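Local coordinates for chemotaxis operon protein (CheX) (Borrelia burgdorferi, PDB 3HZH) that probably removes the phosphoryl group from phosphorylated CheY response regulators, resetting the signal that controls chemotactic swimming, at residues Phe79-Ser82 / Lys83-Glu87; Lys98-Val101 / Ala102-Thr106. All coordinates share one frame; numbering follows the deposited sequence.

Contact 1. Residues Phe79-Ser82 / Lys83-Glu87; sequences FVAS and KLNFE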
loop_
_atom_site.group_PDB
_atom_site.type_symbol
_atom_site.label_atom_id
_atom_site.label_comp_id
_atom_site.label_asym_id
_atom_site.label_seq_id
_atom_site.Cartn_x
_atom_site.Cartn_y
_atom_site.Cartn_z
ATOM N N PHE B 79 -13.359 7.901 -10.781
ATOM C CA PHE B 79 -13.407 6.723 -11.646
ATOM C C PHE B 79 -12.478 5.649 -11.082
ATOM O O PHE B 79 -12.887 4.509 -10.883
ATOM C CB PHE B 79 -12.947 7.088 -13.060
ATOM C CG PHE B 79 -12.960 5.937 -14.025
ATOM C CD1 PHE B 79 -14.126 5.579 -14.690
ATOM C CD2 PHE B 79 -11.799 5.213 -14.276
ATOM C CE1 PHE B 79 -14.138 4.521 -15.595
ATOM C CE2 PHE B 79 -11.801 4.147 -15.180
ATOM C CZ PHE B 79 -12.972 3.804 -15.841
ATOM N N VAL B 80 -11.219 6.022 -10.843
ATOM C CA VAL B 80 -10.228 5.091 -10.292
ATOM C C VAL B 80 -10.641 4.541 -8.926
ATOM O O VAL B 80 -10.572 3.333 -8.695
ATOM C CB VAL B 80 -8.839 5.759 -10.142
ATOM C CG1 VAL B 80 -7.862 4.783 -9.490
ATOM C CG2 VAL B 80 -8.320 6.202 -11.511
ATOM N N ALA B 81 -11.052 5.417 -8.016
ATOM C CA ALA B 81 -11.473 4.951 -6.697
ATOM C C ALA B 81 -12.665 3.994 -6.841
ATOM O O ALA B 81 -12.741 2.984 -6.138
ATOM C CB ALA B 81 -11.844 6.132 -5.809
ATOM N N SER B 82 -13.577 4.309 -7.764
ATOM C CA SER B 82 -14.753 3.476 -8.008
ATOM C C SER B 82 -14.374 2.076 -8.476
ATOM O O SER B 82 -14.894 1.082 -7.978
ATOM C CB SER B 82 -15.674 4.127 -9.049
ATOM O OG SER B 82 -16.283 5.302 -8.538
ATOM N N LYS B 83 -13.468 2.000 -9.438
ATOM C CA LYS B 83 -13.028 0.713 -9.956
ATOM C C LYS B 83 -12.310 -0.129 -8.899
ATOM O O LYS B 83 -12.534 -1.335 -8.816
ATOM C CB LYS B 83 -12.097 0.922 -11.161
ATOM C CG LYS B 83 -12.762 1.563 -12.368
ATOM C CD LYS B 83 -13.803 0.633 -12.973
ATOM C CE LYS B 83 -14.429 1.234 -14.223
ATOM N NZ LYS B 83 -15.328 0.259 -14.914
ATOM N N LEU B 84 -11.460 0.508 -8.092
ATOM C CA LEU B 84 -10.697 -0.203 -7.071
ATOM C C LEU B 84 -11.487 -0.687 -5.849
ATOM O O LEU B 84 -11.107 -1.658 -5.184
ATOM C CB LEU B 84 -9.489 0.611 -6.614
ATOM C CG LEU B 84 -8.519 0.978 -7.742
ATOM C CD1 LEU B 84 -7.225 1.513 -7.153
ATOM C CD2 LEU B 84 -8.227 -0.243 -8.589
ATOM N N ASN B 85 -12.589 -0.021 -5.560
ATOM C CA ASN B 85 -13.421 -0.392 -4.434
ATOM C C ASN B 85 -14.655 -1.160 -4.903
ATOM O O ASN B 85 -15.499 -1.566 -4.090
ATOM C CB ASN B 85 -13.832 0.876 -3.692
ATOM C CG ASN B 85 -12.729 1.429 -2.840
ATOM O OD1 ASN B 85 -12.514 0.966 -1.714
ATOM N ND2 ASN B 85 -12.001 2.407 -3.371
ATOM N N PHE B 86 -14.768 -1.329 -6.217
ATOM C CA PHE B 86 -15.907 -2.013 -6.819
ATOM C C PHE B 86 -17.248 -1.468 -6.324
ATOM O O PHE B 86 -18.127 -2.216 -5.898
ATOM C CB PHE B 86 -15.826 -3.520 -6.574
ATOM C CG PHE B 86 -14.574 -4.145 -7.109
ATOM C CD1 PHE B 86 -13.406 -4.152 -6.359
ATOM C CD2 PHE B 86 -14.550 -4.687 -8.388
ATOM C CE1 PHE B 86 -12.233 -4.692 -6.879
ATOM C CE2 PHE B 86 -13.375 -5.221 -8.918
ATOM C CZ PHE B 86 -12.215 -5.225 -8.163
ATOM N N GLU B 87 -17.390 -0.151 -6.370
ATOM C CA GLU B 87 -18.627 0.515 -5.981
ATOM C C GLU B 87 -18.515 1.943 -6.481
ATOM O O GLU B 87 -17.436 2.537 -6.495
ATOM C CB GLU B 87 -18.884 0.486 -4.458
ATOM C CG GLU B 87 -18.163 1.516 -3.592
ATOM C CD GLU B 87 -18.672 1.530 -2.167
ATOM O OE1 GLU B 87 -18.607 0.480 -1.490
ATOM O OE2 GLU B 87 -19.153 2.593 -1.723
#
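K83 lies across the ring of F79, with CG over one face toward the rim, 4.2 Å from the ring centroid in a CH-pi contact, and CE 3.4 Å from F79 CZ. A bend at chi2 (-67°) brings the aliphatic chain back along the ring. Apolar too, V80 and L84 run side by side, CG1 to CD1 4.1 Å. The second kind of contact is hydrogen bonding around A81 O, which is gripped twice by N85. N85 N reaches A81 O at 3.1 Å and N85 ND2 reaches the same oxygen at 2.9 Å, from opposite faces of the carbonyl plane. The ND2 bond is nearly straight and lies in the amide plane; together with a second ND2 bond to T104 OG1 and a basic side chain of another protein at OD1, it probably fixes the rotation of the amide. S82 OG, by contrast, bonds to L78 O and Y89 N. The third kind ends the helix. E87 N reaches S82 O at 3.2 Å within the carbonyl plane, and F86 N makes a weak 3.4 Å bond to K83 O. F86 has positive phi, and these two bonds define the Schellman motif closing helix 74-85.

Contact 2. Residues Lys98-Val101 / Ala102-Thr106; sequences KEMV and AATLT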
loop_
_atom_site.group_PDB
_atom_site.type_symbol
_atom_site.label_atom_id
_atom_site.label_comp_id
_atom_site.label_asym_id
_atom_site.label_seq_id
_atom_site.Cartn_x
_atom_site.Cartn_y
_atom_site.Cartn_z
ATOM N N LYS B 98 -14.860 11.142 -0.174
ATOM C CA LYS B 98 -13.616 11.891 -0.265
ATOM C C LYS B 98 -12.542 11.175 0.552
ATOM O O LYS B 98 -11.374 11.141 0.165
ATOM C CB LYS B 98 -13.814 13.287 0.305
ATOM C CG LYS B 98 -12.591 14.170 0.250
ATOM C CD LYS B 98 -12.595 15.120 1.428
ATOM C CE LYS B 98 -11.824 16.373 1.124
ATOM N NZ LYS B 98 -12.526 17.146 0.056
ATOM N N GLU B 99 -12.956 10.612 1.685
ATOM C CA GLU B 99 -12.061 9.899 2.583
ATOM C C GLU B 99 -11.521 8.658 1.878
ATOM O O GLU B 99 -10.313 8.425 1.849
ATOM C CB GLU B 99 -12.822 9.475 3.843
ATOM C CG GLU B 99 -12.031 9.515 5.150
ATOM C CD GLU B 99 -11.943 8.163 5.849
ATOM O OE1 GLU B 99 -12.895 7.361 5.738
ATOM O OE2 GLU B 99 -10.930 7.916 6.541
HETATM N N MSE B 100 -12.415 7.863 1.303
HETATM C CA MSE B 100 -11.981 6.653 0.629
HETATM C C MSE B 100 -11.231 6.971 -0.660
HETATM O O MSE B 100 -10.298 6.259 -1.008
HETATM C CB MSE B 100 -13.166 5.720 0.349
HETATM C CG MSE B 100 -12.754 4.324 -0.133
HETATM SE SE MSE B 100 -11.735 3.398 1.078
HETATM C CE MSE B 100 -12.861 3.364 2.491
ATOM N N VAL B 101 -11.628 8.035 -1.363
ATOM C CA VAL B 101 -10.940 8.423 -2.601
ATOM C C VAL B 101 -9.468 8.700 -2.294
ATOM O O VAL B 101 -8.570 8.150 -2.941
ATOM C CB VAL B 101 -11.568 9.694 -3.243
ATOM C CG1 VAL B 101 -10.641 10.259 -4.313
ATOM C CG2 VAL B 101 -12.903 9.345 -3.886
ATOM N N ALA B 102 -9.236 9.549 -1.295
ATOM C CA ALA B 102 -7.886 9.905 -0.874
ATOM C C ALA B 102 -7.088 8.673 -0.463
ATOM O O ALA B 102 -5.980 8.450 -0.949
ATOM C CB ALA B 102 -7.940 10.892 0.293
ATOM N N ALA B 103 -7.662 7.872 0.427
ATOM C CA ALA B 103 -6.999 6.664 0.926
ATOM C C ALA B 103 -6.670 5.650 -0.160
ATOM O O ALA B 103 -5.664 4.939 -0.071
ATOM C CB ALA B 103 -7.857 6.008 1.995
ATOM N N THR B 104 -7.528 5.571 -1.174
ATOM C CA THR B 104 -7.315 4.640 -2.268
ATOM C C THR B 104 -6.206 5.117 -3.199
ATOM O O THR B 104 -5.300 4.358 -3.532
ATOM C CB THR B 104 -8.606 4.431 -3.105
ATOM O OG1 THR B 104 -9.673 3.975 -2.257
ATOM C CG2 THR B 104 -8.364 3.383 -4.193
ATOM N N LEU B 105 -6.272 6.370 -3.630
ATOM C CA LEU B 105 -5.243 6.892 -4.531
ATOM C C LEU B 105 -3.859 6.964 -3.881
ATOM O O LEU B 105 -2.848 6.678 -4.538
ATOM C CB LEU B 105 -5.647 8.269 -5.064
ATOM C CG LEU B 105 -6.982 8.313 -5.813
ATOM C CD1 LEU B 105 -7.184 9.703 -6.406
ATOM C CD2 LEU B 105 -6.994 7.257 -6.906
ATOM N N THR B 106 -3.795 7.340 -2.602
ATOM C CA THR B 106 -2.496 7.396 -1.932
ATOM C C THR B 106 -1.919 5.988 -1.823
ATOM O O THR B 106 -0.707 5.810 -1.896
ATOM C CB THR B 106 -2.572 8.026 -0.505
ATOM O OG1 THR B 106 -3.512 7.303 0.306
ATOM C CG2 THR B 106 -2.973 9.495 -0.587
#
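K98 meets A102 through the backbone: A102 N donates to K98 O at 3.0 Å, and the methyl of A102 lies beside the same oxygen. The long side chain of K98 leaves this turn for the ring of Y136, in a cation-pi contact. E99 repeats the backbone pattern one residue on, with A103 N bonded to E99 O at 3.1 Å. Next door, A103 O accepts a hydrogen bond from a polar side chain of another protein, and an apolar side chain of that protein packs on E99.

M100, a selenomethionine, differs because its carbonyl takes two donors from T104. T104 N reaches M100 O at 2.9 Å. T104 OG1 reaches M100 O at 2.7 Å from the opposite face, 36° above the carbonyl plane rather than on a lone pair. T104 manages this with chi1 -57°, which sets OG1 next to its own backbone N and turns CG2 anti to that N, where it packs on L84 of helix 74-85. The M100 side chain curls at chi2 and chi3 and passes across T104, M100 CG standing 3.8 Å from T104 OG1.

V101 closes the run. L105 N reaches V101 O at 3.0 Å with an almost straight N-H (175°), and a weak bond from T104 N shares that oxygen. On the buried side, V101 CG1 and L105 CD1 lie alongside each other at 4.1 Å; L105 then packs on V54, V56 and F134 of the sheet.

Chemically, since T104 gives its hydroxyl proton to M100 O, OG1 is left to accept from N85 ND2. This buried hydroxyl is therefore satisfied in both roles, and its rotation is probably well fixed beside the surface that the partner protein covers.

In the fold
From the N terminus, contact 1 comes first, in the last turns of helix 74-85, and contact 2 follows near the start of helix 97-118. Neither closes a long loop: each joins neighbouring turns of one helix. They stand in series, without nesting or crossing, and the intervening connection brings their centres to about 10 Å. There the two helices pack together, V80 against L105 and L84 against T104. Contact 2 further ties this pair to strands 54-62 and 127-135 of the antiparallel sheet. Both contacts also touch a chain of another protein, consistent with a docking surface for a response regulator.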